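Uncharacterized protein (Leptotrichia buccalis, PDB 3T8K) is of unknown function but folds as a stack of ankyrin-type helical hairpins, a scaffold that in other proteins usually serves binding to partner proteins. Local coordinates at residues N50-A53 with R54-S58; L42-V45 with L46-N49; E20-L23 with E24-K28; T77-F80 with P81-G85. All coordinates share one frame; numbering follows the deposited sequence.

All four contacts are local, within single helices or at their ends, in an ankyrin-type stack. Contact 4, its centre about 3 Å from that of the chain, is buried and dominated by phenylalanines; contacts 1, 2 and 3 are partly buried. Contact 3, about 23 Å out between centres, joins an aromatic flank to an acidic one with a bridging water. Contact 2 lies at the end of helix 41-45 and contact 1 at the start of helix 51-63; they touch through Val45 against Ile57 and Ser58. Contact 2 also leans on contact 4 through Tyr43 and Leu46. Phe22 of contact 3 reaches Ile57 of contact 1. Charged groups meet in contacts 1 to 3, at a doubtful distance in contact 2 and a long one in contact 3.

Contact 1: N50-A53 with R54-S58; sequences NDEA and RYKIS
A capped helix start, the first two turns of helix 51-63, makes up this local contact in the ankyrin-repeat fold. Asn50 is the N-cap: its OD1 accepts from Ala53 N at 3.0 Å in an almost straight bond (178°), with the donor above the plane of the side-chain carbonyl. Regular i to i+4 bonds take over from there, beginning with Arg54 N to Asn50 O at 2.7 Å. On the outer side Glu52 and Lys56 run side by side as extended chains and form a salt bridge, although the modelled Glu52 OE2 to Lys56 NZ separation of 2.4 Å is very short, so its exact length is doubtful. On the inner side Ile57 turns CG1 beside its own backbone N (chi1 -59°), which carries CD1 back over the preceding turn to 4.1 Å from Ala53 CB. Ile57 also meets Tyr19 and Phe22 of helix 19-28 and Val45 of helix 41-45; an alanine here would probably leave a gap between these helices and deprive Ala53 CB of its apolar neighbour. Arg54 bends at chi3, and its NH2 bonds to Thr93 OG1 of helix 90-102 as well as to a water, which in turn donates to Asp51 O. One turn on, Ser58 OG donates to Arg54 O at 2.7 Å, so that this carbonyl accepts both the hydroxyl and Ser58 N.

Contact 2: L42-V45 with L46-N49; sequences LYDV and LRNN
Tyr43 and Arg47 meet ring edge to guanidinium face where helix 41-45 gives way to a turn. The two planes stand 86° apart, and Tyr43 CD2 sits over the centre of the guanidinium, 3.4 Å from Arg47 CZ. Arg47 gets there by bending at chi3 (-77°), which folds its end back along the helix. Replacing Tyr43 by an alanine would probably uncover this guanidinium face and set the arginine end freer to turn.

Among the charged groups, Asp44 and Arg47 lie alongside each other; a salt bridge is modelled between them, but its atoms clash, so its geometry is doubtful. Asp44 OD2 has a second partner in Ser11 OG.

Backbone bonds lead from the helix into the turn. Leu46 N donates to Leu42 O at 3.0 Å, the last of the i to i+4 kind here; Arg47 N then turns to Asp44 O at 3.0 Å, and a type I beta turn from Val45 to Asn48 is closed by Asn48 N to Val45 O at 2.9 Å. A weak bond from Arg47 NE to Tyr43 O, 3.3 Å long, adds to the arginine's hold on the helix end.

Asn48 ties the turn to its surroundings, its OD1 accepting from Asn50 N and its ND2 donating to Ala14 O and Gly17 O. Val45 packs on helix 51-63, while Tyr43 and Leu46 lean on Pro81 of helix 79-85.

Contact 3: E20-L23 with E24-K28; sequences EDFL and ELFEK
Phe22 and Phe26, one turn apart on helix 19-28, project side by side from the same flank. In both, CG lies opposite the backbone N (chi1 -175° in Phe26), and the ring planes are tilted by 28° and offset, with centroids 5.7 Å from each other, so the faces hardly cover one another. Phe22 CZ comes 4.0 Å from Phe26 CD1, and it is Phe26 CB that lies over a face of the Phe22 ring, toward its rim. Phe60 of helix 51-63 meets both rings, edge-to-face with Phe26, and Leu61 also packs on Phe22.

On another flank Glu24 takes a different first torsion, its CG beside the backbone N (chi1 -70°), and its extended chain runs back toward Asp21. Asp21 OD1 and Glu24 OE2 stop 4.6 Å apart, and one water donates to both. The other carboxylate oxygen, Asp21 OD2, accepts from Thr18 N.

The helix thus presents an apolar flank to helix 51-63 and an acidic one beside helix 2-6, where Asp21 and Glu24 touch Ala3; the shared water, and a long salt bridge from Lys28 NZ to Glu24 OE1, are likely to ease the repulsion between the carboxylates.

Contact 4: T77-F80 with P81-G85; sequences TLFF and PLFQG
Phe79 and Phe83 point the same way from adjacent turns of helix 79-85, a short, largely buried helix of the ankyrin-type stack. Their rings are nearly parallel, 12° apart, yet so far displaced that the centroids lie 6.0 Å from each other and little overlap remains; the closest ring-to-ring approach is Phe79 CD1 to Phe83 CE2 at 3.7 Å. Leu82 fills in beside them, its CD2 reaching over a face of the Phe83 ring near the rim and 4.1 Å from Phe79 CD1. The pair packs against Cys97 of helix 90-102.

Phe80 leaves the helix in another direction. The bend of Gln84 at chi2 (-56°) brings its chain over that ring, CG above the face in a CH-pi contact, and the amide is turned nearly parallel to it, the planes 13° apart. The Phe80 ring also stacks with Tyr111, and Gln84 touches Phe126 of the second subunit. Pro81, which has no N-H to give, crosses Phe80 at about a right angle and lies near the start of the helix, where Thr77 OG1 caps Phe79 N through a weak bond.

Main-chain bonds from Leu82 N to Leu78 O and from Phe83 N to Phe79 O hold the turns together. Gln84 N completes the set, donating to Phe80 O at 2.8 Å while Gln84 CG stands 3.7 Å from the centroid of the Phe80 ring.

Contact 1: N50-A53 with R54-S58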
loop_
_atom_site.group_PDB
_atom_site.type_symbol
_atom_site.label_atom_id
_atom_site.label_comp_id
_atom_site.label_asym_id
_atom_site.label_seq_id
_atom_site.Cartn_x
_atom_site.Cartn_y
_atom_site.Cartn_z
ATOM N N ASN A 50 -8.044 -8.121 -0.586
ATOM C CA ASN A 50 -9.196 -8.813 -1.146
ATOM C C ASN A 50 -10.389 -7.853 -1.142
ATOM O O ASN A 50 -10.905 -7.516 -0.078
ATOM C CB ASN A 50 -9.496 -10.069 -0.307
ATOM C CG ASN A 50 -10.602 -10.940 -0.900
ATOM O OD1 ASN A 50 -11.607 -10.447 -1.399
ATOM N ND2 ASN A 50 -10.421 -12.253 -0.815
ATOM N N ASP A 51 -10.807 -7.397 -2.325
ATOM C CA ASP A 51 -11.867 -6.390 -2.430
ATOM C C ASP A 51 -13.167 -6.860 -1.797
ATOM O O ASP A 51 -13.831 -6.107 -1.084
ATOM C CB ASP A 51 -12.149 -6.025 -3.896
ATOM C CG ASP A 51 -11.063 -5.158 -4.515
ATOM O OD1 ASP A 51 -10.279 -4.541 -3.762
ATOM O OD2 ASP A 51 -11.012 -5.087 -5.765
ATOM N N GLU A 52 -13.547 -8.095 -2.099
ATOM C CA GLU A 52 -14.780 -8.672 -1.569
ATOM C C GLU A 52 -14.724 -8.778 -0.043
ATOM O O GLU A 52 -15.661 -8.386 0.654
ATOM C CB GLU A 52 -15.037 -10.043 -2.189
ATOM C CG GLU A 52 -16.329 -10.688 -1.720
ATOM C CD GLU A 52 -16.461 -12.126 -2.179
ATOM O OE1 GLU A 52 -15.528 -12.632 -2.840
ATOM O OE2 GLU A 52 -17.496 -12.754 -1.875
ATOM N N ALA A 53 -13.615 -9.307 0.467
ATOM C CA ALA A 53 -13.395 -9.360 1.908
ATOM C C ALA A 53 -13.397 -7.954 2.514
ATOM O O ALA A 53 -14.067 -7.709 3.511
ATOM C CB ALA A 53 -12.090 -10.084 2.220
ATOM N N ARG A 54 -12.663 -7.024 1.900
ATOM C CA ARG A 54 -12.569 -5.664 2.426
ATOM C C ARG A 54 -13.943 -5.042 2.608
ATOM O O ARG A 54 -14.222 -4.391 3.615
ATOM C CB ARG A 54 -11.742 -4.770 1.490
ATOM C CG ARG A 54 -11.415 -3.411 2.082
ATOM C CD ARG A 54 -10.980 -2.386 1.009
ATOM N NE ARG A 54 -12.068 -2.106 0.067
ATOM C CZ ARG A 54 -12.147 -1.022 -0.706
ATOM N NH1 ARG A 54 -11.200 -0.094 -0.661
ATOM N NH2 ARG A 54 -13.177 -0.863 -1.523
ATOM N N TYR A 55 -14.791 -5.211 1.599
ATOM C CA TYR A 55 -16.123 -4.634 1.627
ATOM C C TYR A 55 -17.040 -5.351 2.623
ATOM O O TYR A 55 -17.647 -4.706 3.474
ATOM C CB TYR A 55 -16.736 -4.632 0.223
ATOM C CG TYR A 55 -18.118 -4.025 0.159
ATOM C CD1 TYR A 55 -18.289 -2.651 0.036
ATOM C CD2 TYR A 55 -19.255 -4.826 0.219
ATOM C CE1 TYR A 55 -19.552 -2.088 -0.023
ATOM C CE2 TYR A 55 -20.523 -4.271 0.159
ATOM C CZ TYR A 55 -20.665 -2.903 0.038
ATOM O OH TYR A 55 -21.922 -2.344 -0.025
ATOM N N LYS A 56 -17.133 -6.677 2.518
ATOM C CA LYS A 56 -18.036 -7.445 3.379
ATOM C C LYS A 56 -17.688 -7.282 4.861
ATOM O O LYS A 56 -18.571 -7.085 5.699
ATOM C CB LYS A 56 -18.026 -8.928 2.998
ATOM C CG LYS A 56 -18.756 -9.244 1.705
ATOM C CD LYS A 56 -18.599 -10.707 1.328
ATOM C CE LYS A 56 -19.366 -11.034 0.052
ATOM N NZ LYS A 56 -19.254 -12.480 -0.301
ATOM N N ILE A 57 -16.399 -7.367 5.182
ATOM C CA ILE A 57 -15.958 -7.197 6.567
ATOM C C ILE A 57 -16.197 -5.766 7.037
ATOM O O ILE A 57 -16.560 -5.532 8.192
ATOM C CB ILE A 57 -14.459 -7.542 6.734
ATOM C CG1 ILE A 57 -14.205 -8.991 6.316
ATOM C CG2 ILE A 57 -14.000 -7.284 8.163
ATOM C CD1 ILE A 57 -12.736 -9.367 6.230
ATOM N N SER A 58 -15.977 -4.800 6.143
ATOM C CA SER A 58 -16.172 -3.404 6.511
ATOM C C SER A 58 -17.628 -3.141 6.850
ATOM O O SER A 58 -17.935 -2.521 7.870
ATOM C CB SER A 58 -15.732 -2.463 5.382
ATOM O OG SER A 58 -14.323 -2.336 5.347
HETATM O O HOH W 1 -14.009 -3.279 -1.758
#

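Contact 2: L42-V45 with L46-N49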
loop_
_atom_site.group_PDB
_atom_site.type_symbol
_atom_site.label_atom_id
_atom_site.label_comp_id
_atom_site.label_asym_id
_atom_site.label_seq_id
_atom_site.Cartn_x
_atom_site.Cartn_y
_atom_site.Cartn_z
ATOM N N LEU A 42 -11.160 -1.094 11.773
ATOM C CA LEU A 42 -11.485 -0.735 10.380
ATOM C C LEU A 42 -10.260 -0.314 9.579
ATOM O O LEU A 42 -10.200 -0.532 8.363
ATOM C CB LEU A 42 -12.553 0.357 10.313
ATOM C CG LEU A 42 -13.964 -0.133 10.596
ATOM C CD1 LEU A 42 -14.919 1.038 10.774
ATOM C CD2 LEU A 42 -14.426 -1.078 9.482
ATOM N N TYR A 43 -9.282 0.286 10.248
ATOM C CA TYR A 43 -8.043 0.632 9.565
ATOM C C TYR A 43 -7.360 -0.624 9.011
ATOM O O TYR A 43 -6.900 -0.631 7.875
ATOM C CB TYR A 43 -7.096 1.418 10.476
ATOM C CG TYR A 43 -6.077 2.228 9.695
ATOM C CD1 TYR A 43 -6.251 3.592 9.496
ATOM C CD2 TYR A 43 -4.965 1.623 9.138
ATOM C CE1 TYR A 43 -5.326 4.339 8.765
ATOM C CE2 TYR A 43 -4.031 2.360 8.408
ATOM C CZ TYR A 43 -4.220 3.712 8.224
ATOM O OH TYR A 43 -3.300 4.441 7.492
ATOM N N ASP A 44 -7.312 -1.691 9.810
ATOM C CA ASP A 44 -6.767 -2.974 9.354
ATOM C C ASP A 44 -7.589 -3.582 8.216
ATOM O O ASP A 44 -7.041 -4.075 7.222
ATOM C CB ASP A 44 -6.716 -3.978 10.511
ATOM C CG ASP A 44 -5.815 -3.524 11.649
ATOM O OD1 ASP A 44 -4.894 -2.718 11.406
ATOM O OD2 ASP A 44 -6.028 -3.982 12.791
ATOM N N VAL A 45 -8.910 -3.566 8.367
ATOM C CA VAL A 45 -9.790 -4.080 7.324
ATOM C C VAL A 45 -9.513 -3.433 5.965
ATOM O O VAL A 45 -9.451 -4.109 4.937
ATOM C CB VAL A 45 -11.253 -3.824 7.669
ATOM C CG1 VAL A 45 -12.158 -4.322 6.558
ATOM C CG2 VAL A 45 -11.607 -4.522 8.991
ATOM N N LEU A 46 -9.369 -2.117 5.961
ATOM C CA LEU A 46 -9.230 -1.393 4.707
ATOM C C LEU A 46 -7.943 -1.765 3.983
ATOM O O LEU A 46 -7.789 -1.495 2.784
ATOM C CB LEU A 46 -9.309 0.111 4.953
ATOM C CG LEU A 46 -10.714 0.526 5.382
ATOM C CD1 LEU A 46 -10.712 1.931 5.971
ATOM C CD2 LEU A 46 -11.693 0.403 4.220
ATOM N N ARG A 47 -7.032 -2.405 4.704
ATOM C CA ARG A 47 -5.756 -2.809 4.129
ATOM C C ARG A 47 -5.799 -4.208 3.533
ATOM O O ARG A 47 -4.826 -4.671 2.930
ATOM C CB ARG A 47 -4.635 -2.663 5.160
ATOM C CG ARG A 47 -4.352 -1.205 5.488
ATOM C CD ARG A 47 -3.245 -1.040 6.502
ATOM N NE ARG A 47 -3.714 -1.338 7.851
ATOM C CZ ARG A 47 -2.990 -1.166 8.954
ATOM N NH1 ARG A 47 -1.752 -0.691 8.872
ATOM N NH2 ARG A 47 -3.505 -1.465 10.140
ATOM N N ASN A 48 -6.937 -4.876 3.683
ATOM C CA ASN A 48 -7.142 -6.169 3.039
ATOM C C ASN A 48 -7.096 -6.023 1.509
ATOM O O ASN A 48 -7.899 -5.291 0.916
ATOM C CB ASN A 48 -8.479 -6.764 3.486
ATOM C CG ASN A 48 -8.555 -8.264 3.288
ATOM O OD1 ASN A 48 -8.198 -8.787 2.229
ATOM N ND2 ASN A 48 -9.037 -8.972 4.314
ATOM N N ASN A 49 -6.158 -6.729 0.879
ATOM C CA ASN A 49 -6.037 -6.740 -0.584
ATOM C C ASN A 49 -7.177 -7.444 -1.333
ATOM O O ASN A 49 -7.247 -7.396 -2.569
ATOM C CB ASN A 49 -4.712 -7.388 -0.990
ATOM C CG ASN A 49 -3.508 -6.606 -0.504
ATOM O OD1 ASN A 49 -3.471 -5.378 -0.605
ATOM N ND2 ASN A 49 -2.518 -7.311 0.037
#

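Contact 3: E20-L23 with E24-K28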
loop_
_atom_site.group_PDB
_atom_site.type_symbol
_atom_site.label_atom_id
_atom_site.label_comp_id
_atom_site.label_asym_id
_atom_site.label_seq_id
_atom_site.Cartn_x
_atom_site.Cartn_y
_atom_site.Cartn_z
ATOM N N GLU A 20 -15.388 -14.808 5.693
ATOM C CA GLU A 20 -15.678 -15.988 6.519
ATOM C C GLU A 20 -14.613 -16.229 7.592
ATOM O O GLU A 20 -14.935 -16.603 8.730
ATOM C CB GLU A 20 -15.828 -17.236 5.647
ATOM C CG GLU A 20 -17.099 -17.260 4.811
ATOM C CD GLU A 20 -17.091 -16.233 3.688
ATOM O OE1 GLU A 20 -15.996 -15.898 3.179
ATOM O OE2 GLU A 20 -18.186 -15.760 3.314
ATOM N N ASP A 21 -13.348 -16.039 7.223
ATOM C CA ASP A 21 -12.246 -16.154 8.179
ATOM C C ASP A 21 -12.417 -15.134 9.295
ATOM O O ASP A 21 -12.241 -15.445 10.481
ATOM C CB ASP A 21 -10.896 -15.881 7.512
ATOM C CG ASP A 21 -10.476 -16.969 6.540
ATOM O OD1 ASP A 21 -10.932 -18.123 6.673
ATOM O OD2 ASP A 21 -9.671 -16.654 5.632
ATOM N N PHE A 22 -12.727 -13.903 8.901
ATOM C CA PHE A 22 -12.903 -12.820 9.858
ATOM C C PHE A 22 -14.042 -13.125 10.813
ATOM O O PHE A 22 -13.919 -12.905 12.020
ATOM C CB PHE A 22 -13.169 -11.480 9.167
ATOM C CG PHE A 22 -13.835 -10.481 10.065
ATOM C CD1 PHE A 22 -13.090 -9.711 10.941
ATOM C CD2 PHE A 22 -15.216 -10.347 10.069
ATOM C CE1 PHE A 22 -13.712 -8.811 11.796
ATOM C CE2 PHE A 22 -15.834 -9.446 10.918
ATOM C CZ PHE A 22 -15.078 -8.684 11.784
ATOM N N LEU A 23 -15.157 -13.615 10.276
ATOM C CA LEU A 23 -16.284 -14.017 11.117
ATOM C C LEU A 23 -15.886 -15.063 12.146
ATOM O O LEU A 23 -16.283 -14.969 13.308
ATOM C CB LEU A 23 -17.443 -14.561 10.282
ATOM C CG LEU A 23 -18.287 -13.585 9.462
ATOM C CD1 LEU A 23 -19.515 -14.313 8.922
ATOM C CD2 LEU A 23 -18.703 -12.383 10.294
ATOM N N GLU A 24 -15.117 -16.064 11.721
ATOM C CA GLU A 24 -14.666 -17.102 12.638
ATOM C C GLU A 24 -13.935 -16.469 13.818
ATOM O O GLU A 24 -14.196 -16.822 14.963
ATOM C CB GLU A 24 -13.734 -18.099 11.954
ATOM C CG GLU A 24 -14.387 -19.013 10.939
ATOM C CD GLU A 24 -13.637 -20.332 10.807
ATOM O OE1 GLU A 24 -13.437 -21.005 11.845
ATOM O OE2 GLU A 24 -13.240 -20.686 9.670
ATOM N N LEU A 25 -13.028 -15.531 13.536
ATOM C CA LEU A 25 -12.242 -14.907 14.599
ATOM C C LEU A 25 -13.091 -14.010 15.484
ATOM O O LEU A 25 -12.916 -13.987 16.703
ATOM C CB LEU A 25 -11.067 -14.092 14.034
ATOM C CG LEU A 25 -9.681 -14.745 14.127
ATOM C CD1 LEU A 25 -9.217 -14.925 15.597
ATOM C CD2 LEU A 25 -9.683 -16.071 13.362
ATOM N N PHE A 26 -13.976 -13.239 14.864
ATOM C CA PHE A 26 -14.810 -12.305 15.612
ATOM C C PHE A 26 -15.660 -13.059 16.625
ATOM O O PHE A 26 -15.827 -12.630 17.772
ATOM C CB PHE A 26 -15.707 -11.527 14.649
ATOM C CG PHE A 26 -16.514 -10.445 15.310
ATOM C CD1 PHE A 26 -15.925 -9.241 15.664
ATOM C CD2 PHE A 26 -17.872 -10.615 15.538
ATOM C CE1 PHE A 26 -16.669 -8.230 16.257
ATOM C CE2 PHE A 26 -18.619 -9.613 16.136
ATOM C CZ PHE A 26 -18.017 -8.418 16.493
ATOM N N GLU A 27 -16.185 -14.204 16.204
ATOM C CA GLU A 27 -17.077 -14.975 17.067
ATOM C C GLU A 27 -16.353 -15.904 18.034
ATOM O O GLU A 27 -16.765 -16.035 19.196
ATOM C CB GLU A 27 -18.065 -15.776 16.219
ATOM C CG GLU A 27 -18.955 -14.916 15.338
ATOM C CD GLU A 27 -20.303 -14.617 15.972
ATOM O OE1 GLU A 27 -20.513 -14.984 17.152
ATOM O OE2 GLU A 27 -21.162 -14.023 15.280
ATOM N N LYS A 28 -15.316 -16.582 17.546
ATOM C CA LYS A 28 -14.680 -17.659 18.307
ATOM C C LYS A 28 -13.341 -17.288 18.959
ATOM O O LYS A 28 -12.862 -18.012 19.832
ATOM C CB LYS A 28 -14.468 -18.879 17.412
ATOM C CG LYS A 28 -15.746 -19.417 16.758
ATOM C CD LYS A 28 -15.432 -20.647 15.924
ATOM C CE LYS A 28 -16.603 -21.033 15.036
ATOM N NZ LYS A 28 -16.287 -22.239 14.219
HETATM O O HOH W 2 -13.222 -19.546 7.458
#

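Contact 4: T77-F80 with P81-G85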
loop_
_atom_site.group_PDB
_atom_site.type_symbol
_atom_site.label_atom_id
_atom_site.label_comp_id
_atom_site.label_asym_id
_atom_site.label_seq_id
_atom_site.Cartn_x
_atom_site.Cartn_y
_atom_site.Cartn_z
ATOM N N THR A 77 -7.049 9.422 9.214
ATOM C CA THR A 77 -8.409 8.882 9.220
ATOM C C THR A 77 -8.533 7.612 8.388
ATOM O O THR A 77 -7.603 7.229 7.674
ATOM C CB THR A 77 -9.412 9.883 8.646
ATOM O OG1 THR A 77 -9.106 10.094 7.263
ATOM C CG2 THR A 77 -9.341 11.202 9.387
ATOM N N LEU A 78 -9.697 6.970 8.473
ATOM C CA LEU A 78 -9.957 5.756 7.713
ATOM C C LEU A 78 -9.894 6.013 6.214
ATOM O O LEU A 78 -9.699 5.087 5.432
ATOM C CB LEU A 78 -11.327 5.181 8.076
ATOM C CG LEU A 78 -11.425 4.702 9.530
ATOM C CD1 LEU A 78 -12.766 4.056 9.747
ATOM C CD2 LEU A 78 -10.303 3.731 9.845
ATOM N N PHE A 79 -10.055 7.267 5.808
ATOM C CA PHE A 79 -10.066 7.558 4.376
ATOM C C PHE A 79 -8.761 7.179 3.671
ATOM O O PHE A 79 -8.771 6.860 2.482
ATOM C CB PHE A 79 -10.406 9.027 4.117
ATOM C CG PHE A 79 -11.832 9.378 4.405
ATOM C CD1 PHE A 79 -12.853 8.904 3.588
ATOM C CD2 PHE A 79 -12.156 10.188 5.481
ATOM C CE1 PHE A 79 -14.176 9.231 3.838
ATOM C CE2 PHE A 79 -13.476 10.520 5.744
ATOM C CZ PHE A 79 -14.494 10.039 4.918
ATOM N N PHE A 80 -7.639 7.215 4.391
ATOM C CA PHE A 80 -6.356 6.989 3.734
ATOM C C PHE A 80 -6.205 5.560 3.222
ATOM O O PHE A 80 -5.973 5.357 2.035
ATOM C CB PHE A 80 -5.175 7.376 4.624
ATOM C CG PHE A 80 -3.846 7.396 3.892
ATOM C CD1 PHE A 80 -3.564 8.388 2.958
ATOM C CD2 PHE A 80 -2.877 6.425 4.149
ATOM C CE1 PHE A 80 -2.344 8.411 2.290
ATOM C CE2 PHE A 80 -1.659 6.443 3.488
ATOM C CZ PHE A 80 -1.391 7.435 2.555
ATOM N N PRO A 81 -6.351 4.559 4.110
ATOM C CA PRO A 81 -6.236 3.198 3.582
ATOM C C PRO A 81 -7.360 2.882 2.609
ATOM O O PRO A 81 -7.148 2.088 1.693
ATOM C CB PRO A 81 -6.315 2.311 4.841
ATOM C CG PRO A 81 -6.898 3.191 5.906
ATOM C CD PRO A 81 -6.432 4.578 5.581
ATOM N N LEU A 82 -8.531 3.488 2.801
ATOM C CA LEU A 82 -9.641 3.320 1.861
ATOM C C LEU A 82 -9.207 3.698 0.450
ATOM O O LEU A 82 -9.368 2.923 -0.496
ATOM C CB LEU A 82 -10.819 4.205 2.259
ATOM C CG LEU A 82 -11.972 4.241 1.249
ATOM C CD1 LEU A 82 -12.624 2.874 1.128
ATOM C CD2 LEU A 82 -13.000 5.262 1.680
ATOM N N PHE A 83 -8.654 4.895 0.317
ATOM C CA PHE A 83 -8.263 5.399 -1.003
ATOM C C PHE A 83 -6.962 4.790 -1.540
ATOM O O PHE A 83 -6.821 4.590 -2.753
ATOM C CB PHE A 83 -8.225 6.931 -0.998
ATOM C CG PHE A 83 -9.576 7.556 -0.806
ATOM C CD1 PHE A 83 -10.659 7.118 -1.559
ATOM C CD2 PHE A 83 -9.772 8.557 0.143
ATOM C CE1 PHE A 83 -11.924 7.680 -1.383
ATOM C CE2 PHE A 83 -11.024 9.124 0.328
ATOM C CZ PHE A 83 -12.104 8.686 -0.436
ATOM N N GLN A 84 -6.018 4.490 -0.653
ATOM C CA GLN A 84 -4.794 3.804 -1.069
ATOM C C GLN A 84 -5.084 2.438 -1.689
ATOM O O GLN A 84 -4.472 2.064 -2.685
ATOM C CB GLN A 84 -3.834 3.643 0.109
ATOM C CG GLN A 84 -3.202 4.937 0.545
ATOM C CD GLN A 84 -2.480 5.633 -0.595
ATOM O OE1 GLN A 84 -2.891 6.704 -1.025
ATOM N NE2 GLN A 84 -1.398 5.024 -1.088
ATOM N N GLY A 85 -6.018 1.694 -1.098
ATOM C CA GLY A 85 -6.294 0.340 -1.549
ATOM C C GLY A 85 -7.563 0.122 -2.359
ATOM O O GLY A 85 -7.835 -1.001 -2.774
#